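Local coordinates for Alpha/beta hydrolase fold protein (Nakamurella multipartita, PDB 4Y7D) that probably acts as a hydrolase of the alpha/beta hydrolase fold, its natural substrate not being established, at residues 41-53 with 63-75. Residues are numbered along the deposited sequence; the frame is centred on the assembly and turned at random. Where two conformers were deposited one is given.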
ATOM      1  N   GLY A  41      -3.099  -1.235   0.578  1.00 19.66           N
ATOM      2  CA  GLY A  41      -3.936  -0.328   1.330  1.00 18.03           C
ATOM      3  C   GLY A  41      -5.410  -0.660   1.391  1.00 18.69           C
ATOM      4  O   GLY A  41      -5.808  -1.824   1.273  1.00 19.23           O
ATOM      5  N   SER A  42      -6.216   0.373   1.610  1.00 19.00           N
ATOM      6  CA  SER A  42      -7.609   0.188   2.013  1.00 20.31           C
ATOM      7  C   SER A  42      -8.557   0.981   1.117  1.00 22.51           C
ATOM      8  O   SER A  42      -8.572   2.213   1.210  1.00 24.24           O
ATOM      9  CB  SER A  42      -7.813   0.685   3.426  1.00 21.60           C
ATOM     10  OG  SER A  42      -6.969   0.092   4.382  1.00 22.36           O
ATOM     11  N   PRO A  43      -9.345   0.316   0.256  1.00 21.70           N
ATOM     12  CA  PRO A  43      -9.302  -1.131  -0.023  1.00 21.77           C
ATOM     13  C   PRO A  43      -8.116  -1.461  -0.914  1.00 21.18           C
ATOM     14  O   PRO A  43      -7.375  -0.576  -1.333  1.00 21.20           O
ATOM     15  CB  PRO A  43     -10.573  -1.359  -0.828  1.00 22.75           C
ATOM     16  CG  PRO A  43     -10.697  -0.093  -1.624  1.00 23.53           C
ATOM     17  CD  PRO A  43     -10.284   1.002  -0.653  1.00 23.84           C
ATOM     18  N   GLY A  44      -7.964  -2.745  -1.221  1.00 20.42           N
ATOM     19  CA  GLY A  44      -6.882  -3.206  -2.067  1.00 20.57           C
ATOM     20  C   GLY A  44      -7.027  -4.702  -2.221  1.00 20.40           C
ATOM     21  O   GLY A  44      -8.117  -5.288  -2.146  1.00 21.45           O
ATOM     22  N   GLY A  45      -5.916  -5.323  -2.511  1.00 19.94           N
ATOM     23  CA  GLY A  45      -5.862  -6.733  -2.766  1.00 19.74           C
ATOM     24  C   GLY A  45      -4.630  -7.019  -3.564  1.00 19.90           C
ATOM     25  O   GLY A  45      -3.836  -6.132  -3.812  1.00 20.14           O
ATOM     26  N   HIS A  46      -4.504  -8.248  -4.044  1.00 19.69           N
ATOM     27  CA  HIS A  46      -3.248  -8.598  -4.718  1.00 20.25           C
ATOM     28  C   HIS A  46      -3.048  -7.858  -6.044  1.00 20.35           C
ATOM     29  O   HIS A  46      -1.953  -7.767  -6.549  1.00 19.47           O
ATOM     30  CB  HIS A  46      -3.158 -10.122  -4.903  1.00 21.40           C
ATOM     31  CG  HIS A  46      -4.214 -10.673  -5.810  1.00 23.56           C
ATOM     32  ND1 HIS A  46      -5.348 -11.285  -5.336  1.00 24.73           N
ATOM     33  CD2 HIS A  46      -4.328 -10.667  -7.167  1.00 25.60           C
ATOM     34  CE1 HIS A  46      -6.129 -11.616  -6.358  1.00 27.95           C
ATOM     35  NE2 HIS A  46      -5.521 -11.257  -7.480  1.00 27.33           N
ATOM     36  N   ASP A  47      -4.119  -7.368  -6.649  1.00 20.71           N
ATOM     37  CA  ASP A  47      -3.972  -6.537  -7.850  1.00 22.31           C
ATOM     38  C   ASP A  47      -3.226  -5.239  -7.566  1.00 21.99           C
ATOM     39  O   ASP A  47      -2.279  -4.911  -8.273  1.00 22.07           O
ATOM     40  CB  ASP A  47      -5.309  -6.284  -8.546  1.00 23.74           C
ATOM     41  CG  ASP A  47      -6.391  -5.650  -7.619  1.00 24.89           C
ATOM     42  OD1 ASP A  47      -6.371  -5.679  -6.340  1.00 23.44           O
ATOM     43  OD2 ASP A  47      -7.327  -5.084  -8.237  1.00 28.62           O
ATOM     44  N   ALA A  48      -3.655  -4.535  -6.519  1.00 20.96           N
ATOM     45  CA  ALA A  48      -2.953  -3.331  -6.062  1.00 20.27           C
ATOM     46  C   ALA A  48      -1.549  -3.675  -5.652  1.00 19.50           C
ATOM     47  O   ALA A  48      -0.609  -2.968  -5.987  1.00 19.08           O
ATOM     48  CB  ALA A  48      -3.683  -2.685  -4.890  1.00 20.86           C
ATOM     49  N   GLY A  49      -1.402  -4.734  -4.867  1.00 19.44           N
ATOM     50  CA  GLY A  49      -0.075  -5.146  -4.416  1.00 19.09           C
ATOM     51  C   GLY A  49       0.880  -5.454  -5.556  1.00 18.74           C
ATOM     52  O   GLY A  49       2.044  -5.090  -5.500  1.00 18.77           O
ATOM     53  N   LEU A  50       0.417  -6.140  -6.584  1.00 19.64           N
ATOM     54  CA  LEU A  50       1.302  -6.432  -7.689  1.00 19.99           C
ATOM     55  C   LEU A  50       1.732  -5.172  -8.423  1.00 19.91           C
ATOM     56  O   LEU A  50       2.865  -5.098  -8.938  1.00 20.05           O
ATOM     57  CB  LEU A  50       0.607  -7.391  -8.684  1.00 20.79           C
ATOM     58  CG  LEU A  50       0.554  -8.850  -8.264  1.00 22.77           C
ATOM     59  CD1 LEU A  50      -0.439  -9.667  -9.093  1.00 25.03           C
ATOM     60  CD2 LEU A  50       1.945  -9.485  -8.383  1.00 22.58           C
ATOM     61  N   ALA A  51       0.838  -4.207  -8.522  1.00 19.78           N
ATOM     62  CA  ALA A  51       1.162  -2.935  -9.154  1.00 19.99           C
ATOM     63  C   ALA A  51       2.217  -2.194  -8.326  1.00 20.31           C
ATOM     64  O   ALA A  51       3.214  -1.692  -8.866  1.00 18.80           O
ATOM     65  CB  ALA A  51      -0.094  -2.075  -9.300  1.00 20.78           C
HETATM   66  N   MSE A  52       2.041  -2.205  -7.006  1.00 19.10           N
HETATM   67  CA  MSE A  52       3.058  -1.668  -6.079  1.00 19.06           C
HETATM   68  C   MSE A  52       4.429  -2.369  -6.250  1.00 19.86           C
HETATM   69  O   MSE A  52       5.473  -1.725  -6.132  1.00 18.61           O
HETATM   70  CB  MSE A  52       2.630  -1.837  -4.635  1.00 18.98           C
HETATM   71  CG  MSE A  52       1.424  -0.985  -4.223  1.00 19.75           C
HETATM   72 SE   MSE A  52       0.746  -1.592  -2.448  0.65 20.64          SE
HETATM   73  CE  MSE A  52       2.348  -1.364  -1.395  1.00 18.91           C
ATOM     74  N   ALA A  53       4.400  -3.685  -6.494  1.00 19.64           N
ATOM     75  CA  ALA A  53       5.592  -4.536  -6.503  1.00 19.98           C
ATOM     76  C   ALA A  53       6.342  -4.503  -7.808  1.00 21.49           C
ATOM     77  O   ALA A  53       7.488  -5.005  -7.852  1.00 20.01           O
ATOM     78  CB  ALA A  53       5.230  -5.974  -6.211  1.00 21.05           C
ATOM     79  N   ALA A  63       8.781 -10.624  -4.692  1.00 21.24           N
ATOM     80  CA  ALA A  63       7.694 -10.072  -3.875  1.00 20.11           C
ATOM     81  C   ALA A  63       6.718 -11.152  -3.413  1.00 21.22           C
ATOM     82  O   ALA A  63       6.421 -12.103  -4.158  1.00 22.34           O
ATOM     83  CB  ALA A  63       6.975  -9.024  -4.667  1.00 21.05           C
ATOM     84  N   ILE A  64       6.238 -11.001  -2.181  1.00 19.81           N
ATOM     85  CA  ILE A  64       5.229 -11.815  -1.595  1.00 20.04           C
ATOM     86  C   ILE A  64       4.059 -10.846  -1.402  1.00 19.05           C
ATOM     87  O   ILE A  64       4.089 -10.029  -0.511  1.00 18.89           O
ATOM     88  CB  ILE A  64       5.715 -12.441  -0.253  1.00 20.75           C
ATOM     89  CG1 ILE A  64       6.942 -13.334  -0.501  1.00 22.00           C
ATOM     90  CG2 ILE A  64       4.592 -13.225   0.436  1.00 21.65           C
ATOM     91  CD1 ILE A  64       7.794 -13.543   0.729  1.00 22.27           C
ATOM     92  N   VAL A  65       3.060 -10.926  -2.276  1.00 19.78           N
ATOM     93  CA  VAL A  65       2.006  -9.892  -2.315  1.00 19.47           C
ATOM     94  C   VAL A  65       0.756 -10.512  -1.721  1.00 19.36           C
ATOM     95  O   VAL A  65       0.193 -11.442  -2.330  1.00 19.72           O
ATOM     96  CB  VAL A  65       1.697  -9.528  -3.779  1.00 21.79           C
ATOM     97  CG1 VAL A  65       0.541  -8.535  -3.858  1.00 23.10           C
ATOM     98  CG2 VAL A  65       2.960  -9.107  -4.543  1.00 22.19           C
ATOM     99  N   VAL A  66       0.378 -10.086  -0.516  1.00 17.66           N
ATOM    100  CA  VAL A  66      -0.772 -10.684   0.149  1.00 19.04           C
ATOM    101  C   VAL A  66      -2.072 -10.039  -0.241  1.00 19.62           C
ATOM    102  O   VAL A  66      -2.083  -8.874  -0.642  1.00 19.97           O
ATOM    103  CB  VAL A  66      -0.683 -10.547   1.697  1.00 19.94           C
ATOM    104  CG1 VAL A  66       0.311 -11.559   2.231  1.00 21.25           C
ATOM    105  CG2 VAL A  66      -0.314  -9.129   2.123  1.00 19.10           C
ATOM    106  N   ASP A  67      -3.154 -10.795  -0.069  1.00 19.68           N
ATOM    107  CA  ASP A  67      -4.500 -10.261   0.128  1.00 20.04           C
ATOM    108  C   ASP A  67      -4.698 -10.211   1.646  1.00 20.04           C
ATOM    109  O   ASP A  67      -4.655 -11.239   2.305  1.00 20.15           O
ATOM    110  CB  ASP A  67      -5.557 -11.144  -0.510  1.00 21.25           C
ATOM    111  CG  ASP A  67      -5.653 -10.979  -1.999  1.00 23.89           C
ATOM    112  OD1 ASP A  67      -5.878  -9.830  -2.432  1.00 25.39           O
ATOM    113  OD2 ASP A  67      -5.538 -11.983  -2.771  1.00 23.21           O
ATOM    114  N   ARG A  68      -4.853  -9.023   2.221  1.00 18.78           N
ATOM    115  CA  ARG A  68      -5.101  -8.919   3.650  1.00 19.30           C
ATOM    116  C   ARG A  68      -6.468  -9.485   3.976  1.00 19.44           C
ATOM    117  O   ARG A  68      -7.345  -9.587   3.089  1.00 20.42           O
ATOM    118  CB  ARG A  68      -4.932  -7.491   4.159  1.00 19.76           C
ATOM    119  CG  ARG A  68      -3.477  -7.010   4.044  1.00 19.31           C
ATOM    120  CD  ARG A  68      -3.203  -5.753   4.856  1.00 19.64           C
ATOM    121  NE  ARG A  68      -3.881  -4.600   4.249  1.00 19.33           N
ATOM    122  CZ  ARG A  68      -4.992  -4.055   4.724  1.00 19.61           C
ATOM    123  NH1 ARG A  68      -5.577  -3.081   4.068  1.00 20.92           N
ATOM    124  NH2 ARG A  68      -5.540  -4.539   5.813  1.00 20.18           N
ATOM    125  N   PRO A  69      -6.643  -9.918   5.219  1.00 19.58           N
ATOM    126  CA  PRO A  69      -7.944 -10.478   5.634  1.00 20.67           C
ATOM    127  C   PRO A  69      -9.134  -9.611   5.272  1.00 21.24           C
ATOM    128  O   PRO A  69      -9.110  -8.392   5.552  1.00 20.74           O
ATOM    129  CB  PRO A  69      -7.772 -10.626   7.131  1.00 20.74           C
ATOM    130  CG  PRO A  69      -6.308 -10.999   7.266  1.00 20.25           C
ATOM    131  CD  PRO A  69      -5.619 -10.086   6.285  1.00 19.93           C
ATOM    132  N   GLY A  70     -10.146 -10.260   4.678  1.00 21.93           N
ATOM    133  CA  GLY A  70     -11.341  -9.598   4.226  1.00 22.46           C
ATOM    134  C   GLY A  70     -11.309  -9.148   2.796  1.00 21.87           C
ATOM    135  O   GLY A  70     -12.327  -8.662   2.292  1.00 22.57           O
ATOM    136  N   TYR A  71     -10.152  -9.269   2.127  1.00 20.40           N
ATOM    137  CA  TYR A  71     -10.015  -8.947   0.758  1.00 20.87           C
ATOM    138  C   TYR A  71      -9.821 -10.196  -0.090  1.00 22.02           C
ATOM    139  O   TYR A  71      -8.984 -11.074   0.203  1.00 21.28           O
ATOM    140  CB  TYR A  71      -8.821  -8.048   0.556  1.00 20.58           C
ATOM    141  CG  TYR A  71      -8.996  -6.703   1.210  1.00 20.93           C
ATOM    142  CD1 TYR A  71      -9.738  -5.711   0.583  1.00 21.36           C
ATOM    143  CD2 TYR A  71      -8.425  -6.394   2.467  1.00 19.81           C
ATOM    144  CE1 TYR A  71      -9.859  -4.467   1.137  1.00 20.70           C
ATOM    145  CE2 TYR A  71      -8.563  -5.128   3.050  1.00 19.65           C
ATOM    146  CZ  TYR A  71      -9.263  -4.163   2.358  1.00 20.24           C
ATOM    147  OH  TYR A  71      -9.399  -2.898   2.868  1.00 19.75           O
ATOM    148  N   PHE A  72     -10.602 -10.255  -1.159  1.00 23.31           N
ATOM    149  CA  PHE A  72     -10.611 -11.400  -2.054  0.60 23.74           C
ATOM    150  C   PHE A  72     -10.661 -12.705  -1.267  1.00 24.03           C
ATOM    151  O   PHE A  72     -11.581 -12.888  -0.495  1.00 24.08           O
ATOM    152  CB  PHE A  72      -9.442 -11.337  -3.039  0.60 23.82           C
ATOM    153  CG  PHE A  72      -9.543 -10.205  -4.048  0.60 24.89           C
ATOM    154  CD1 PHE A  72     -10.766  -9.847  -4.601  0.60 26.21           C
ATOM    155  CD2 PHE A  72      -8.392  -9.562  -4.510  0.60 24.61           C
ATOM    156  CE1 PHE A  72     -10.855  -8.805  -5.517  0.60 26.96           C
ATOM    157  CE2 PHE A  72      -8.470  -8.554  -5.470  0.60 25.81           C
ATOM    158  CZ  PHE A  72      -9.710  -8.189  -5.979  0.60 26.13           C
ATOM    159  N   GLY A  73      -9.675 -13.608  -1.457  1.00 22.36           N
ATOM    160  CA  GLY A  73      -9.796 -14.928  -0.846  1.00 23.23           C
ATOM    161  C   GLY A  73      -9.310 -15.108   0.584  1.00 22.52           C
ATOM    162  O   GLY A  73      -9.465 -16.215   1.137  1.00 23.22           O
ATOM    163  N   THR A  74      -8.709 -14.083   1.183  1.00 21.42           N
ATOM    164  CA  THR A  74      -8.201 -14.237   2.545  1.00 21.56           C
ATOM    165  C   THR A  74      -9.346 -14.008   3.511  1.00 22.84           C
ATOM    166  O   THR A  74      -9.887 -12.910   3.551  1.00 23.21           O
ATOM    167  CB  THR A  74      -7.035 -13.330   2.851  1.00 20.16           C
ATOM    168  OG1 THR A  74      -5.969 -13.544   1.900  1.00 19.19           O
ATOM    169  CG2 THR A  74      -6.520 -13.542   4.232  1.00 20.12           C
ATOM    170  N   PRO A  75      -9.699 -15.010   4.309  1.00 23.79           N
ATOM    171  CA  PRO A  75     -10.811 -14.782   5.206  1.00 24.29           C
ATOM    172  C   PRO A  75     -10.500 -13.769   6.288  1.00 23.38           C
ATOM    173  O   PRO A  75      -9.395 -13.675   6.770  1.00 21.92           O
ATOM    174  CB  PRO A  75     -11.099 -16.162   5.820  1.00 26.48           C
ATOM    175  CG  PRO A  75      -9.915 -16.978   5.555  1.00 26.36           C
ATOM    176  CD  PRO A  75      -9.102 -16.338   4.474  1.00 24.70           C
TER
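The carboxylate of D67 grips H46 through both oxygens at the start of helix 46-58. OD2 turns its syn lone pair to H46 ND1, 2.7 Å away, in a nearly straight bond (165°) close to the imidazole plane, while OD1 receives H46 N at 2.6 Å, met from above the carboxylate plane. H46 can give both N-H groups to one carboxylate because its CG sits between the backbone N and the carbonyl carbon (chi1 64°), which folds the ring back toward D67. In the conformer given, F72 lies obliquely against that imidazole, CD2 3.6 Å from H46 CE1, and turns its edge to D47 OD1; D47 itself is salt-bridged to R216. At the N-cap, the backbone angles of G45 by themselves call for glycine, and D67 OD1 lies 3.1 Å from G45 CA.

Further along, V65 CG1 presses on G49 CA at 3.5 Å, so the missing side chain lets helix and strand approach to 7.4 Å between axes; L50 and the A53–A63 methyl pair continue this apolar seam. On the loop side, R68 NH1 reaches G41 O at 3.1 Å from above the carbonyl plane, and Y71 CE1 meets P43 CB at 3.7 Å, its ring oblique to G44 O. D223 binds R68, Y71 and S42 together, tying both loops to helix 217-227.

Replacing D67 by an alanine removes both oxygens, and H46 N and ND1 would probably lose their shared acceptor, leaving the imidazole freer to turn. Within the beta-alpha-beta unit 35-39, 46-58, 62-66, the carboxylate thus accepts the backbone N-H of H46 at the first turn of the crossover helix, where its negative charge would probably be stabilised by the helix N-terminus and the two donors.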